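Local atomic coordinates of DUF4875 domain-containing protein (Desulfovibrio piger, PDB entry 4LG3), a protein that is of unknown function, belongs to the DUF4875 family and folds around a mixed beta sheet packed against a long helix. Residues A[116-121]-A[172-178]; A[94-100]-A[111-117]; A[26-32]-A[75-81]. Residue numbers count along the deposited sequence, not the author numbering.

Contact 1. Residues A[116-121]-A[172-178]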
loop_
_atom_site.group_PDB
_atom_site.type_symbol
_atom_site.label_atom_id
_atom_site.label_comp_id
_atom_site.label_asym_id
_atom_site.label_seq_id
_atom_site.Cartn_x
_atom_site.Cartn_y
_atom_site.Cartn_z
ATOM N N LEU A 116 -0.172 -12.230 2.992
ATOM C CA LEU A 116 -1.484 -11.621 3.105
ATOM C C LEU A 116 -1.487 -10.667 4.262
ATOM O O LEU A 116 -1.344 -11.098 5.392
ATOM C CB LEU A 116 -2.554 -12.708 3.258
ATOM C CG LEU A 116 -2.601 -13.773 2.152
ATOM C CD1 LEU A 116 -3.650 -14.861 2.474
ATOM C CD2 LEU A 116 -2.800 -13.138 0.759
ATOM N N GLN A 117 -1.528 -9.367 3.977
ATOM C CA GLN A 117 -1.530 -8.338 5.013
ATOM C C GLN A 117 -2.526 -7.273 4.709
ATOM O O GLN A 117 -2.783 -6.997 3.549
ATOM C CB GLN A 117 -0.152 -7.672 5.211
ATOM C CG GLN A 117 0.967 -8.601 5.605
ATOM C CD GLN A 117 2.254 -7.831 5.698
ATOM O OE1 GLN A 117 2.768 -7.575 6.790
ATOM N NE2 GLN A 117 2.809 -7.439 4.547
ATOM N N ALA A 118 -3.107 -6.691 5.745
ATOM C CA ALA A 118 -4.030 -5.569 5.633
ATOM C C ALA A 118 -4.075 -4.840 6.961
ATOM O O ALA A 118 -3.996 -5.477 8.015
ATOM C CB ALA A 118 -5.424 -6.032 5.213
ATOM N N THR A 119 -4.128 -3.507 6.912
ATOM C CA THR A 119 -4.225 -2.678 8.115
ATOM C C THR A 119 -5.682 -2.783 8.632
ATOM O O THR A 119 -6.590 -3.026 7.828
ATOM C CB THR A 119 -3.811 -1.223 7.808
ATOM O OG1 THR A 119 -4.526 -0.759 6.672
ATOM C CG2 THR A 119 -2.329 -1.050 7.593
ATOM N N PRO A 120 -5.967 -2.562 9.936
ATOM C CA PRO A 120 -7.380 -2.676 10.394
ATOM C C PRO A 120 -8.329 -1.650 9.758
ATOM O O PRO A 120 -9.537 -1.841 9.805
ATOM C CB PRO A 120 -7.294 -2.494 11.912
ATOM C CG PRO A 120 -5.942 -1.915 12.183
ATOM C CD PRO A 120 -5.037 -2.306 11.058
ATOM N N ARG A 121 -7.784 -0.584 9.149
ATOM C CA ARG A 121 -8.498 0.522 8.468
ATOM C C ARG A 121 -7.554 1.305 7.573
ATOM O O ARG A 121 -6.334 1.157 7.703
ATOM C CB ARG A 121 -9.105 1.491 9.506
ATOM C CG ARG A 121 -8.073 2.123 10.455
ATOM C CD ARG A 121 -8.608 3.375 11.120
ATOM N NE ARG A 121 -7.650 3.980 12.050
ATOM C CZ ARG A 121 -6.861 5.013 11.764
ATOM N NH1 ARG A 121 -6.894 5.572 10.563
ATOM N NH2 ARG A 121 -6.047 5.504 12.683
ATOM N N VAL A 172 -0.848 3.320 11.671
ATOM C CA VAL A 172 -1.505 2.008 11.709
ATOM C C VAL A 172 -0.662 1.025 10.905
ATOM O O VAL A 172 -0.588 1.130 9.675
ATOM C CB VAL A 172 -2.977 2.078 11.147
ATOM C CG1 VAL A 172 -3.554 0.698 10.938
ATOM C CG2 VAL A 172 -3.910 2.889 12.043
ATOM N N PHE A 173 -0.107 0.035 11.591
ATOM C CA PHE A 173 0.698 -1.040 11.025
ATOM C C PHE A 173 -0.185 -2.154 10.410
ATOM O O PHE A 173 -1.296 -2.434 10.897
ATOM C CB PHE A 173 1.642 -1.643 12.112
ATOM C CG PHE A 173 2.892 -0.821 12.343
ATOM C CD1 PHE A 173 3.821 -0.623 11.316
ATOM C CD2 PHE A 173 3.139 -0.235 13.581
ATOM C CE1 PHE A 173 4.972 0.150 11.529
ATOM C CE2 PHE A 173 4.282 0.554 13.786
ATOM C CZ PHE A 173 5.192 0.744 12.754
ATOM N N PRO A 174 0.330 -2.856 9.380
ATOM C CA PRO A 174 -0.459 -3.946 8.780
ATOM C C PRO A 174 -0.537 -5.142 9.707
ATOM O O PRO A 174 0.264 -5.279 10.615
ATOM C CB PRO A 174 0.317 -4.274 7.482
ATOM C CG PRO A 174 1.243 -3.084 7.263
ATOM C CD PRO A 174 1.604 -2.672 8.657
ATOM N N GLU A 175 -1.536 -5.971 9.493
ATOM C CA GLU A 175 -1.743 -7.230 10.210
ATOM C C GLU A 175 -1.868 -8.332 9.186
ATOM O O GLU A 175 -2.343 -8.025 8.088
ATOM C CB GLU A 175 -3.063 -7.215 11.028
ATOM C CG GLU A 175 -3.278 -6.110 12.032
ATOM C CD GLU A 175 -4.633 -6.226 12.704
ATOM O OE1 GLU A 175 -5.543 -6.846 12.106
ATOM O OE2 GLU A 175 -4.767 -5.746 13.853
ATOM N N PRO A 176 -1.639 -9.629 9.516
ATOM C CA PRO A 176 -1.973 -10.675 8.530
ATOM C C PRO A 176 -3.490 -10.698 8.284
ATOM O O PRO A 176 -4.245 -10.110 9.059
ATOM C CB PRO A 176 -1.481 -11.971 9.189
ATOM C CG PRO A 176 -0.638 -11.544 10.347
ATOM C CD PRO A 176 -1.130 -10.215 10.777
ATOM N N PHE A 177 -3.939 -11.307 7.197
ATOM C CA PHE A 177 -5.379 -11.452 6.948
ATOM C C PHE A 177 -5.609 -12.911 6.568
ATOM O O PHE A 177 -4.671 -13.562 6.071
ATOM C CB PHE A 177 -5.979 -10.434 5.962
ATOM C CG PHE A 177 -5.709 -10.589 4.482
ATOM C CD1 PHE A 177 -6.350 -11.586 3.739
ATOM C CD2 PHE A 177 -4.937 -9.653 3.802
ATOM C CE1 PHE A 177 -6.150 -11.695 2.369
ATOM C CE2 PHE A 177 -4.727 -9.765 2.427
ATOM C CZ PHE A 177 -5.343 -10.784 1.719
ATOM N N PRO A 178 -6.790 -13.483 6.896
ATOM C CA PRO A 178 -6.974 -14.924 6.691
ATOM C C PRO A 178 -6.990 -15.363 5.229
ATOM O O PRO A 178 -7.507 -14.677 4.349
ATOM C CB PRO A 178 -8.315 -15.220 7.369
ATOM C CG PRO A 178 -8.557 -14.074 8.264
ATOM C CD PRO A 178 -7.968 -12.897 7.556
#
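The short strand 175-176 adds an antiparallel edge to strand 113-118. Three backbone hydrogen bonds hold it. Ala118 N donates a hydrogen bond to Glu175 O at 2.8 Å, and Glu175 N donates one to Ala118 O at 2.9 Å. Phe177 N then bonds to Leu116 O at 3.2 Å. Pro174 and Pro176, which alternate with Glu175 and Phe177, have no N-H. Two CA-H...O contacts add to the pairing: Pro176 CA to Leu116 O and Gln117 CA to Glu175 O, both 3.2 Å. The Phe177 ring lies over Leu116 CB, which is 3.6 Å from the ring centroid, and also meets Ala57 and Ile61 of helix 53-71. Farther along, Val172 CG1 meets Pro120 CD at 3.4 Å, and Val172 CG2 sits over the guanidinium of Arg121, 3.4 Å from NH2. The polar ends look elsewhere. Glu175 forms a salt bridge with Lys53, whose NZ also donates to Pro176 O. Arg121 pairs with Glu127, and Gln117 NE2 bonds to Thr95 OG1. Thr119 OG1 has both Leu93 O and Arg121 O within reach. The chemistry thus divides: main-chain bonds and apolar contacts join the two segments, while the charged groups tie them to helices 53-71 and 125-137.

Contact 2. Residues A[94-100]-A[111-117]. With SO4 (sulfate ion), chain D.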
loop_
_atom_site.group_PDB
_atom_site.type_symbol
_atom_site.label_atom_id
_atom_site.label_comp_id
_atom_site.label_asym_id
_atom_site.label_seq_id
_atom_site.Cartn_x
_atom_site.Cartn_y
_atom_site.Cartn_z
ATOM N N ALA A 94 -2.065 -2.745 2.557
ATOM C CA ALA A 94 -2.361 -4.146 2.279
ATOM C C ALA A 94 -1.382 -4.715 1.291
ATOM O O ALA A 94 -0.864 -3.978 0.447
ATOM C CB ALA A 94 -3.794 -4.284 1.710
ATOM N N THR A 95 -1.184 -6.047 1.344
ATOM C CA THR A 95 -0.326 -6.819 0.436
ATOM C C THR A 95 -0.932 -8.183 0.155
ATOM O O THR A 95 -1.627 -8.737 1.009
ATOM C CB THR A 95 1.123 -7.042 0.993
ATOM O OG1 THR A 95 1.081 -7.856 2.167
ATOM C CG2 THR A 95 1.886 -5.780 1.251
ATOM N N ALA A 96 -0.565 -8.769 -1.003
ATOM C CA ALA A 96 -0.960 -10.112 -1.417
ATOM C C ALA A 96 -0.093 -10.592 -2.566
ATOM O O ALA A 96 0.164 -9.842 -3.514
ATOM C CB ALA A 96 -2.440 -10.148 -1.824
ATOM N N THR A 97 0.355 -11.849 -2.477
ATOM C CA THR A 97 1.092 -12.524 -3.529
ATOM C C THR A 97 0.218 -13.722 -3.982
ATOM O O THR A 97 -0.269 -14.495 -3.169
ATOM C CB THR A 97 2.518 -12.869 -3.092
ATOM O OG1 THR A 97 3.225 -11.643 -2.775
ATOM C CG2 THR A 97 3.275 -13.635 -4.173
ATOM N N TYR A 98 0.017 -13.822 -5.280
ATOM C CA TYR A 98 -0.807 -14.805 -5.963
ATOM C C TYR A 98 -0.014 -15.599 -6.996
ATOM O O TYR A 98 0.608 -15.007 -7.885
ATOM C CB TYR A 98 -1.958 -14.062 -6.654
ATOM C CG TYR A 98 -2.964 -14.923 -7.400
ATOM C CD1 TYR A 98 -3.400 -16.143 -6.876
ATOM C CD2 TYR A 98 -3.559 -14.466 -8.575
ATOM C CE1 TYR A 98 -4.377 -16.899 -7.520
ATOM C CE2 TYR A 98 -4.539 -15.216 -9.230
ATOM C CZ TYR A 98 -4.930 -16.442 -8.707
ATOM O OH TYR A 98 -5.895 -17.195 -9.326
ATOM N N ALA A 99 -0.042 -16.934 -6.869
ATOM C CA ALA A 99 0.570 -17.912 -7.775
ATOM C C ALA A 99 -0.551 -18.855 -8.250
ATOM O O ALA A 99 -0.797 -19.872 -7.598
ATOM C CB ALA A 99 1.684 -18.665 -7.070
ATOM N N PRO A 100 -1.295 -18.487 -9.336
ATOM C CA PRO A 100 -2.457 -19.300 -9.763
ATOM C C PRO A 100 -2.232 -20.819 -9.858
ATOM O O PRO A 100 -3.154 -21.569 -9.561
ATOM C CB PRO A 100 -2.817 -18.733 -11.152
ATOM C CG PRO A 100 -2.265 -17.382 -11.185
ATOM C CD PRO A 100 -1.158 -17.270 -10.164
ATOM N N TRP A 111 1.743 -23.284 -2.496
ATOM C CA TRP A 111 0.769 -22.270 -2.101
ATOM C C TRP A 111 0.335 -21.475 -3.291
ATOM O O TRP A 111 1.095 -21.330 -4.250
ATOM C CB TRP A 111 1.282 -21.339 -0.984
ATOM C CG TRP A 111 2.575 -20.623 -1.246
ATOM C CD1 TRP A 111 3.799 -20.935 -0.728
ATOM C CD2 TRP A 111 2.745 -19.381 -1.957
ATOM N NE1 TRP A 111 4.731 -19.993 -1.105
ATOM C CE2 TRP A 111 4.108 -19.012 -1.834
ATOM C CE3 TRP A 111 1.873 -18.528 -2.658
ATOM C CZ2 TRP A 111 4.625 -17.849 -2.419
ATOM C CZ3 TRP A 111 2.387 -17.389 -3.260
ATOM C CH2 TRP A 111 3.745 -17.059 -3.141
ATOM N N THR A 112 -0.883 -20.917 -3.202
ATOM C CA THR A 112 -1.519 -20.085 -4.220
ATOM C C THR A 112 -1.511 -18.640 -3.734
ATOM O O THR A 112 -1.289 -17.725 -4.520
ATOM C CB THR A 112 -2.928 -20.631 -4.509
ATOM O OG1 THR A 112 -2.810 -22.038 -4.779
ATOM C CG2 THR A 112 -3.620 -19.922 -5.685
ATOM N N TRP A 113 -1.752 -18.440 -2.437
ATOM C CA TRP A 113 -1.774 -17.115 -1.817
ATOM C C TRP A 113 -0.784 -17.055 -0.649
ATOM O O TRP A 113 -0.674 -18.002 0.129
ATOM C CB TRP A 113 -3.196 -16.736 -1.360
ATOM C CG TRP A 113 -4.145 -16.507 -2.506
ATOM C CD1 TRP A 113 -4.976 -17.425 -3.080
ATOM C CD2 TRP A 113 -4.365 -15.271 -3.208
ATOM N NE1 TRP A 113 -5.699 -16.841 -4.100
ATOM C CE2 TRP A 113 -5.357 -15.516 -4.186
ATOM C CE3 TRP A 113 -3.819 -13.980 -3.104
ATOM C CZ2 TRP A 113 -5.798 -14.523 -5.067
ATOM C CZ3 TRP A 113 -4.263 -12.992 -3.972
ATOM C CH2 TRP A 113 -5.232 -13.267 -4.945
ATOM N N ASN A 114 -0.055 -15.946 -0.549
ATOM C CA ASN A 114 0.917 -15.715 0.521
ATOM C C ASN A 114 1.106 -14.230 0.748
ATOM O O ASN A 114 0.670 -13.427 -0.085
ATOM C CB ASN A 114 2.259 -16.351 0.175
ATOM C CG ASN A 114 3.064 -16.809 1.372
ATOM O OD1 ASN A 114 2.853 -16.390 2.518
ATOM N ND2 ASN A 114 4.014 -17.690 1.127
ATOM N N THR A 115 1.741 -13.864 1.873
ATOM C CA THR A 115 2.101 -12.493 2.254
ATOM C C THR A 115 0.830 -11.670 2.300
ATOM O O THR A 115 0.731 -10.580 1.709
ATOM C CB THR A 115 3.197 -11.920 1.300
ATOM O OG1 THR A 115 4.159 -12.934 1.010
ATOM C CG2 THR A 115 3.916 -10.706 1.890
ATOM N N LEU A 116 -0.172 -12.230 2.992
ATOM C CA LEU A 116 -1.484 -11.621 3.105
ATOM C C LEU A 116 -1.487 -10.667 4.262
ATOM O O LEU A 116 -1.344 -11.098 5.392
ATOM C CB LEU A 116 -2.554 -12.708 3.258
ATOM C CG LEU A 116 -2.601 -13.773 2.152
ATOM C CD1 LEU A 116 -3.650 -14.861 2.474
ATOM C CD2 LEU A 116 -2.800 -13.138 0.759
ATOM N N GLN A 117 -1.528 -9.367 3.977
ATOM C CA GLN A 117 -1.530 -8.338 5.013
ATOM C C GLN A 117 -2.526 -7.273 4.709
ATOM O O GLN A 117 -2.783 -6.997 3.549
ATOM C CB GLN A 117 -0.152 -7.672 5.211
ATOM C CG GLN A 117 0.967 -8.601 5.605
ATOM C CD GLN A 117 2.254 -7.831 5.698
ATOM O OE1 GLN A 117 2.768 -7.575 6.790
ATOM N NE2 GLN A 117 2.809 -7.439 4.547
HETATM S S SO4 D . -7.855 -19.313 -6.683
HETATM O O1 SO4 D . -9.170 -19.085 -7.300
HETATM O O2 SO4 D . -6.825 -19.128 -7.709
HETATM O O3 SO4 D . -7.679 -18.384 -5.549
HETATM O O4 SO4 D . -7.781 -20.686 -6.182
#
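This is a beta hairpin with a long connecting loop, within the mixed sheet, and it carries a beta bulge. Strand 94-98 and strand 113-117 run at 164° to each other, with their axes 4.6 Å apart at the closest. Thr95 and Gln117 form one hydrogen-bonded pair, N to O at 2.9 Å from Thr95 to Gln117 and 3.0 Å from Gln117 to Thr95. Thr97 and Asn114 form the next, with Thr97 N to Asn114 O at 2.9 Å and Asn114 N to Thr97 O at 3.0 Å. One residue on the first strand, Ala96, thus faces two on the second, Thr115 and Leu116. Thr115 has positive phi and psi (58°/49°), which marks the bulge. Its carbonyl is not wasted: Thr95 OG1 donates to Thr115 O at 2.8 Å and accepts from Gln117 NE2 at 3.0 Å. Asn114 OD1 accepts a hydrogen bond from Thr115 N at 2.8 Å. Beyond the strand ends, Ala99 N bonds to Thr112 O at 2.8 Å. The two sheet faces differ. Thr97 CG2 touches Trp111 CH2 at 3.6 Å on one, and Thr97 OG1 pairs with Ser77. On the other, Tyr98 and Trp113 make an offset stack beside Ala64 of helix 53-71; the centroids of the Tyr98 ring and the Trp113 six-membered ring are 4.3 Å apart, planes at 14°. A sulfate ion, probably from the crystallisation liquor, sits at the ring edges: Tyr98 OH donates to its O2 at 2.7 Å, and Trp113 NE1 to its O3 at 2.9 Å.

Contact 3. Residues A[26-32]-A[75-81]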
loop_
_atom_site.group_PDB
_atom_site.type_symbol
_atom_site.label_atom_id
_atom_site.label_comp_id
_atom_site.label_asym_id
_atom_site.label_seq_id
_atom_site.Cartn_x
_atom_site.Cartn_y
_atom_site.Cartn_z
ATOM N N ARG A 26 7.271 -13.168 -12.747
ATOM C CA ARG A 26 6.706 -12.486 -11.596
ATOM C C ARG A 26 6.330 -11.047 -12.005
ATOM O O ARG A 26 7.074 -10.401 -12.744
ATOM C CB ARG A 26 7.690 -12.495 -10.434
ATOM C CG ARG A 26 7.144 -11.869 -9.172
ATOM C CD ARG A 26 8.115 -12.010 -8.025
ATOM N NE ARG A 26 7.583 -11.355 -6.834
ATOM C CZ ARG A 26 7.935 -11.639 -5.590
ATOM N NH1 ARG A 26 8.863 -12.554 -5.347
ATOM N NH2 ARG A 26 7.361 -11.009 -4.575
ATOM N N TYR A 27 5.170 -10.559 -11.561
ATOM C CA TYR A 27 4.783 -9.194 -11.880
ATOM C C TYR A 27 4.505 -8.486 -10.590
ATOM O O TYR A 27 3.648 -8.916 -9.819
ATOM C CB TYR A 27 3.607 -9.166 -12.837
ATOM C CG TYR A 27 3.512 -7.892 -13.647
ATOM C CD1 TYR A 27 4.382 -7.648 -14.709
ATOM C CD2 TYR A 27 2.511 -6.965 -13.405
ATOM C CE1 TYR A 27 4.280 -6.485 -15.475
ATOM C CE2 TYR A 27 2.396 -5.808 -14.167
ATOM C CZ TYR A 27 3.273 -5.576 -15.212
ATOM O OH TYR A 27 3.126 -4.442 -15.983
ATOM N N ASN A 28 5.291 -7.443 -10.296
ATOM C CA ASN A 28 5.154 -6.687 -9.040
ATOM C C ASN A 28 4.464 -5.386 -9.322
ATOM O O ASN A 28 4.839 -4.664 -10.256
ATOM C CB ASN A 28 6.496 -6.469 -8.352
ATOM C CG ASN A 28 7.251 -7.750 -8.119
ATOM O OD1 ASN A 28 6.763 -8.667 -7.473
ATOM N ND2 ASN A 28 8.449 -7.846 -8.671
ATOM N N VAL A 29 3.401 -5.108 -8.544
ATOM C CA VAL A 29 2.588 -3.911 -8.751
ATOM C C VAL A 29 2.320 -3.187 -7.441
ATOM O O VAL A 29 1.971 -3.809 -6.434
ATOM C CB VAL A 29 1.231 -4.270 -9.476
ATOM C CG1 VAL A 29 0.442 -3.008 -9.818
ATOM C CG2 VAL A 29 1.460 -5.103 -10.735
ATOM N N ARG A 30 2.413 -1.851 -7.493
ATOM C CA ARG A 30 2.033 -0.936 -6.403
ATOM C C ARG A 30 0.777 -0.237 -6.839
ATOM O O ARG A 30 0.713 0.283 -7.959
ATOM C CB ARG A 30 3.128 0.069 -6.074
ATOM C CG ARG A 30 4.464 -0.552 -5.690
ATOM C CD ARG A 30 5.313 0.478 -4.973
ATOM N NE ARG A 30 4.932 0.602 -3.559
ATOM C CZ ARG A 30 5.586 0.033 -2.553
ATOM N NH1 ARG A 30 6.681 -0.678 -2.782
ATOM N NH2 ARG A 30 5.174 0.205 -1.306
ATOM N N ILE A 31 -0.248 -0.255 -5.983
ATOM C CA ILE A 31 -1.525 0.369 -6.294
ATOM C C ILE A 31 -1.869 1.369 -5.201
ATOM O O ILE A 31 -1.277 1.336 -4.117
ATOM C CB ILE A 31 -2.662 -0.693 -6.524
ATOM C CG1 ILE A 31 -2.937 -1.551 -5.284
ATOM C CG2 ILE A 31 -2.400 -1.550 -7.807
ATOM C CD1 ILE A 31 -4.310 -2.280 -5.271
ATOM N N VAL A 32 -2.815 2.274 -5.499
ATOM C CA VAL A 32 -3.365 3.249 -4.544
ATOM C C VAL A 32 -4.889 3.259 -4.708
ATOM O O VAL A 32 -5.391 2.969 -5.804
ATOM C CB VAL A 32 -2.793 4.709 -4.644
ATOM C CG1 VAL A 32 -1.330 4.785 -4.230
ATOM C CG2 VAL A 32 -3.020 5.328 -6.029
ATOM N N VAL A 75 3.298 -15.487 -11.164
ATOM C CA VAL A 75 3.317 -14.926 -9.811
ATOM C C VAL A 75 3.027 -13.443 -9.898
ATOM O O VAL A 75 3.596 -12.757 -10.754
ATOM C CB VAL A 75 4.692 -15.167 -9.081
ATOM C CG1 VAL A 75 4.618 -14.795 -7.595
ATOM C CG2 VAL A 75 5.170 -16.586 -9.254
ATOM N N VAL A 76 2.187 -12.936 -8.980
ATOM C CA VAL A 76 1.846 -11.516 -8.933
ATOM C C VAL A 76 1.875 -11.036 -7.497
ATOM O O VAL A 76 1.192 -11.587 -6.647
ATOM C CB VAL A 76 0.479 -11.212 -9.605
ATOM C CG1 VAL A 76 0.127 -9.731 -9.511
ATOM C CG2 VAL A 76 0.465 -11.660 -11.056
ATOM N N SER A 77 2.648 -9.991 -7.244
ATOM C CA SER A 77 2.733 -9.319 -5.949
ATOM C C SER A 77 2.078 -7.967 -6.043
ATOM O O SER A 77 2.380 -7.207 -6.952
ATOM C CB SER A 77 4.178 -9.177 -5.489
ATOM O OG SER A 77 4.590 -10.373 -4.859
ATOM N N ILE A 78 1.132 -7.693 -5.144
ATOM C CA ILE A 78 0.413 -6.404 -5.088
ATOM C C ILE A 78 0.677 -5.722 -3.734
ATOM O O ILE A 78 0.551 -6.352 -2.696
ATOM C CB ILE A 78 -1.122 -6.539 -5.360
ATOM C CG1 ILE A 78 -1.438 -7.332 -6.648
ATOM C CG2 ILE A 78 -1.840 -5.180 -5.323
ATOM C CD1 ILE A 78 -1.088 -6.706 -7.974
ATOM N N THR A 79 1.030 -4.447 -3.757
ATOM C CA THR A 79 1.185 -3.634 -2.556
ATOM C C THR A 79 0.257 -2.445 -2.696
ATOM O O THR A 79 0.362 -1.694 -3.677
ATOM C CB THR A 79 2.639 -3.176 -2.280
ATOM O OG1 THR A 79 3.489 -4.316 -2.242
ATOM C CG2 THR A 79 2.770 -2.410 -0.962
ATOM N N LEU A 80 -0.657 -2.282 -1.718
ATOM C CA LEU A 80 -1.536 -1.135 -1.669
ATOM C C LEU A 80 -0.899 -0.101 -0.747
ATOM O O LEU A 80 -0.688 -0.375 0.434
ATOM C CB LEU A 80 -2.955 -1.515 -1.220
ATOM C CG LEU A 80 -3.956 -0.386 -0.955
ATOM C CD1 LEU A 80 -4.338 0.328 -2.248
ATOM C CD2 LEU A 80 -5.187 -0.929 -0.257
ATOM N N ASP A 81 -0.580 1.083 -1.304
ATOM C CA ASP A 81 -0.007 2.190 -0.529
ATOM C C ASP A 81 -1.102 3.165 -0.066
ATOM O O ASP A 81 -2.154 3.243 -0.687
ATOM C CB ASP A 81 1.083 2.932 -1.320
ATOM C CG ASP A 81 2.318 2.104 -1.584
ATOM O OD1 ASP A 81 2.845 1.495 -0.620
ATOM O OD2 ASP A 81 2.799 2.112 -2.740
HETATM O O HOH W 1 4.386 -5.354 -4.711
#
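Val29, Ile31, Ile78 and Leu80 form the apolar centre, on the sheet face that packs against helix 53-71. Val29 CB lies 3.7 Å from Ile78 CD1. Ile31 CG1 is 3.8 Å from both Ile78 CG2 and Leu80 CD1. Val29 also touches Tyr67 of the helix, and Leu80 touches Leu56 and Val60. Beneath them the backbones run parallel, axes 4.6 Å apart and at 11°. Strand 26-32 donates from Tyr27 N, Val29 N and Ile31 N to Val75 O, Ser77 O and Thr79 O, each at 2.8 Å. In return Ser77 N, Thr79 N and Asp81 N reach Tyr27 O, Val29 O and Ile31 O at 3.0, 2.9 and 2.9 Å. The opposite face is mixed: Val75 and Val32 at its ends, polar side chains otherwise. Arg26 NH2 donates to Ser77 OG and Arg26 NE to Asn28 OD1, both at 2.9 Å; Ser77 OG also bonds to Thr97. Arg30 grips Asp81 with two bonds, NE to OD2 and NH2 to OD1, both 2.7 Å. Thr79 CG2 lies over the guanidinium. The chemistry implies a two-sided strand pair: mostly aliphatic toward the helix, with Tyr27 at one end bonded to Glu15, and bridged across the other face by arginine side chains.

In the fold
All three contacts belong to the same mixed sheet. Contact 3 lies nearest the centre of the chain and is its only parallel pairing; contacts 1 and 2 are antiparallel. Contacts 2 and 3 touch, because strands 75-81 and 92-98 are neighbours, and Ser77 and Thr97 meet between them. Contacts 1 and 2 share strand 113-118, including Leu116 and Gln117. Contacts 1 and 3 do not touch, their nearest atoms being about 7 Å apart. Contact 3 has regular pairing and a salt bridge between its strands. Contact 2 has a bulge and an aromatic stack. Contact 1, at the proline-rich edge, directs its charges to residues outside it. None of the three is fully buried.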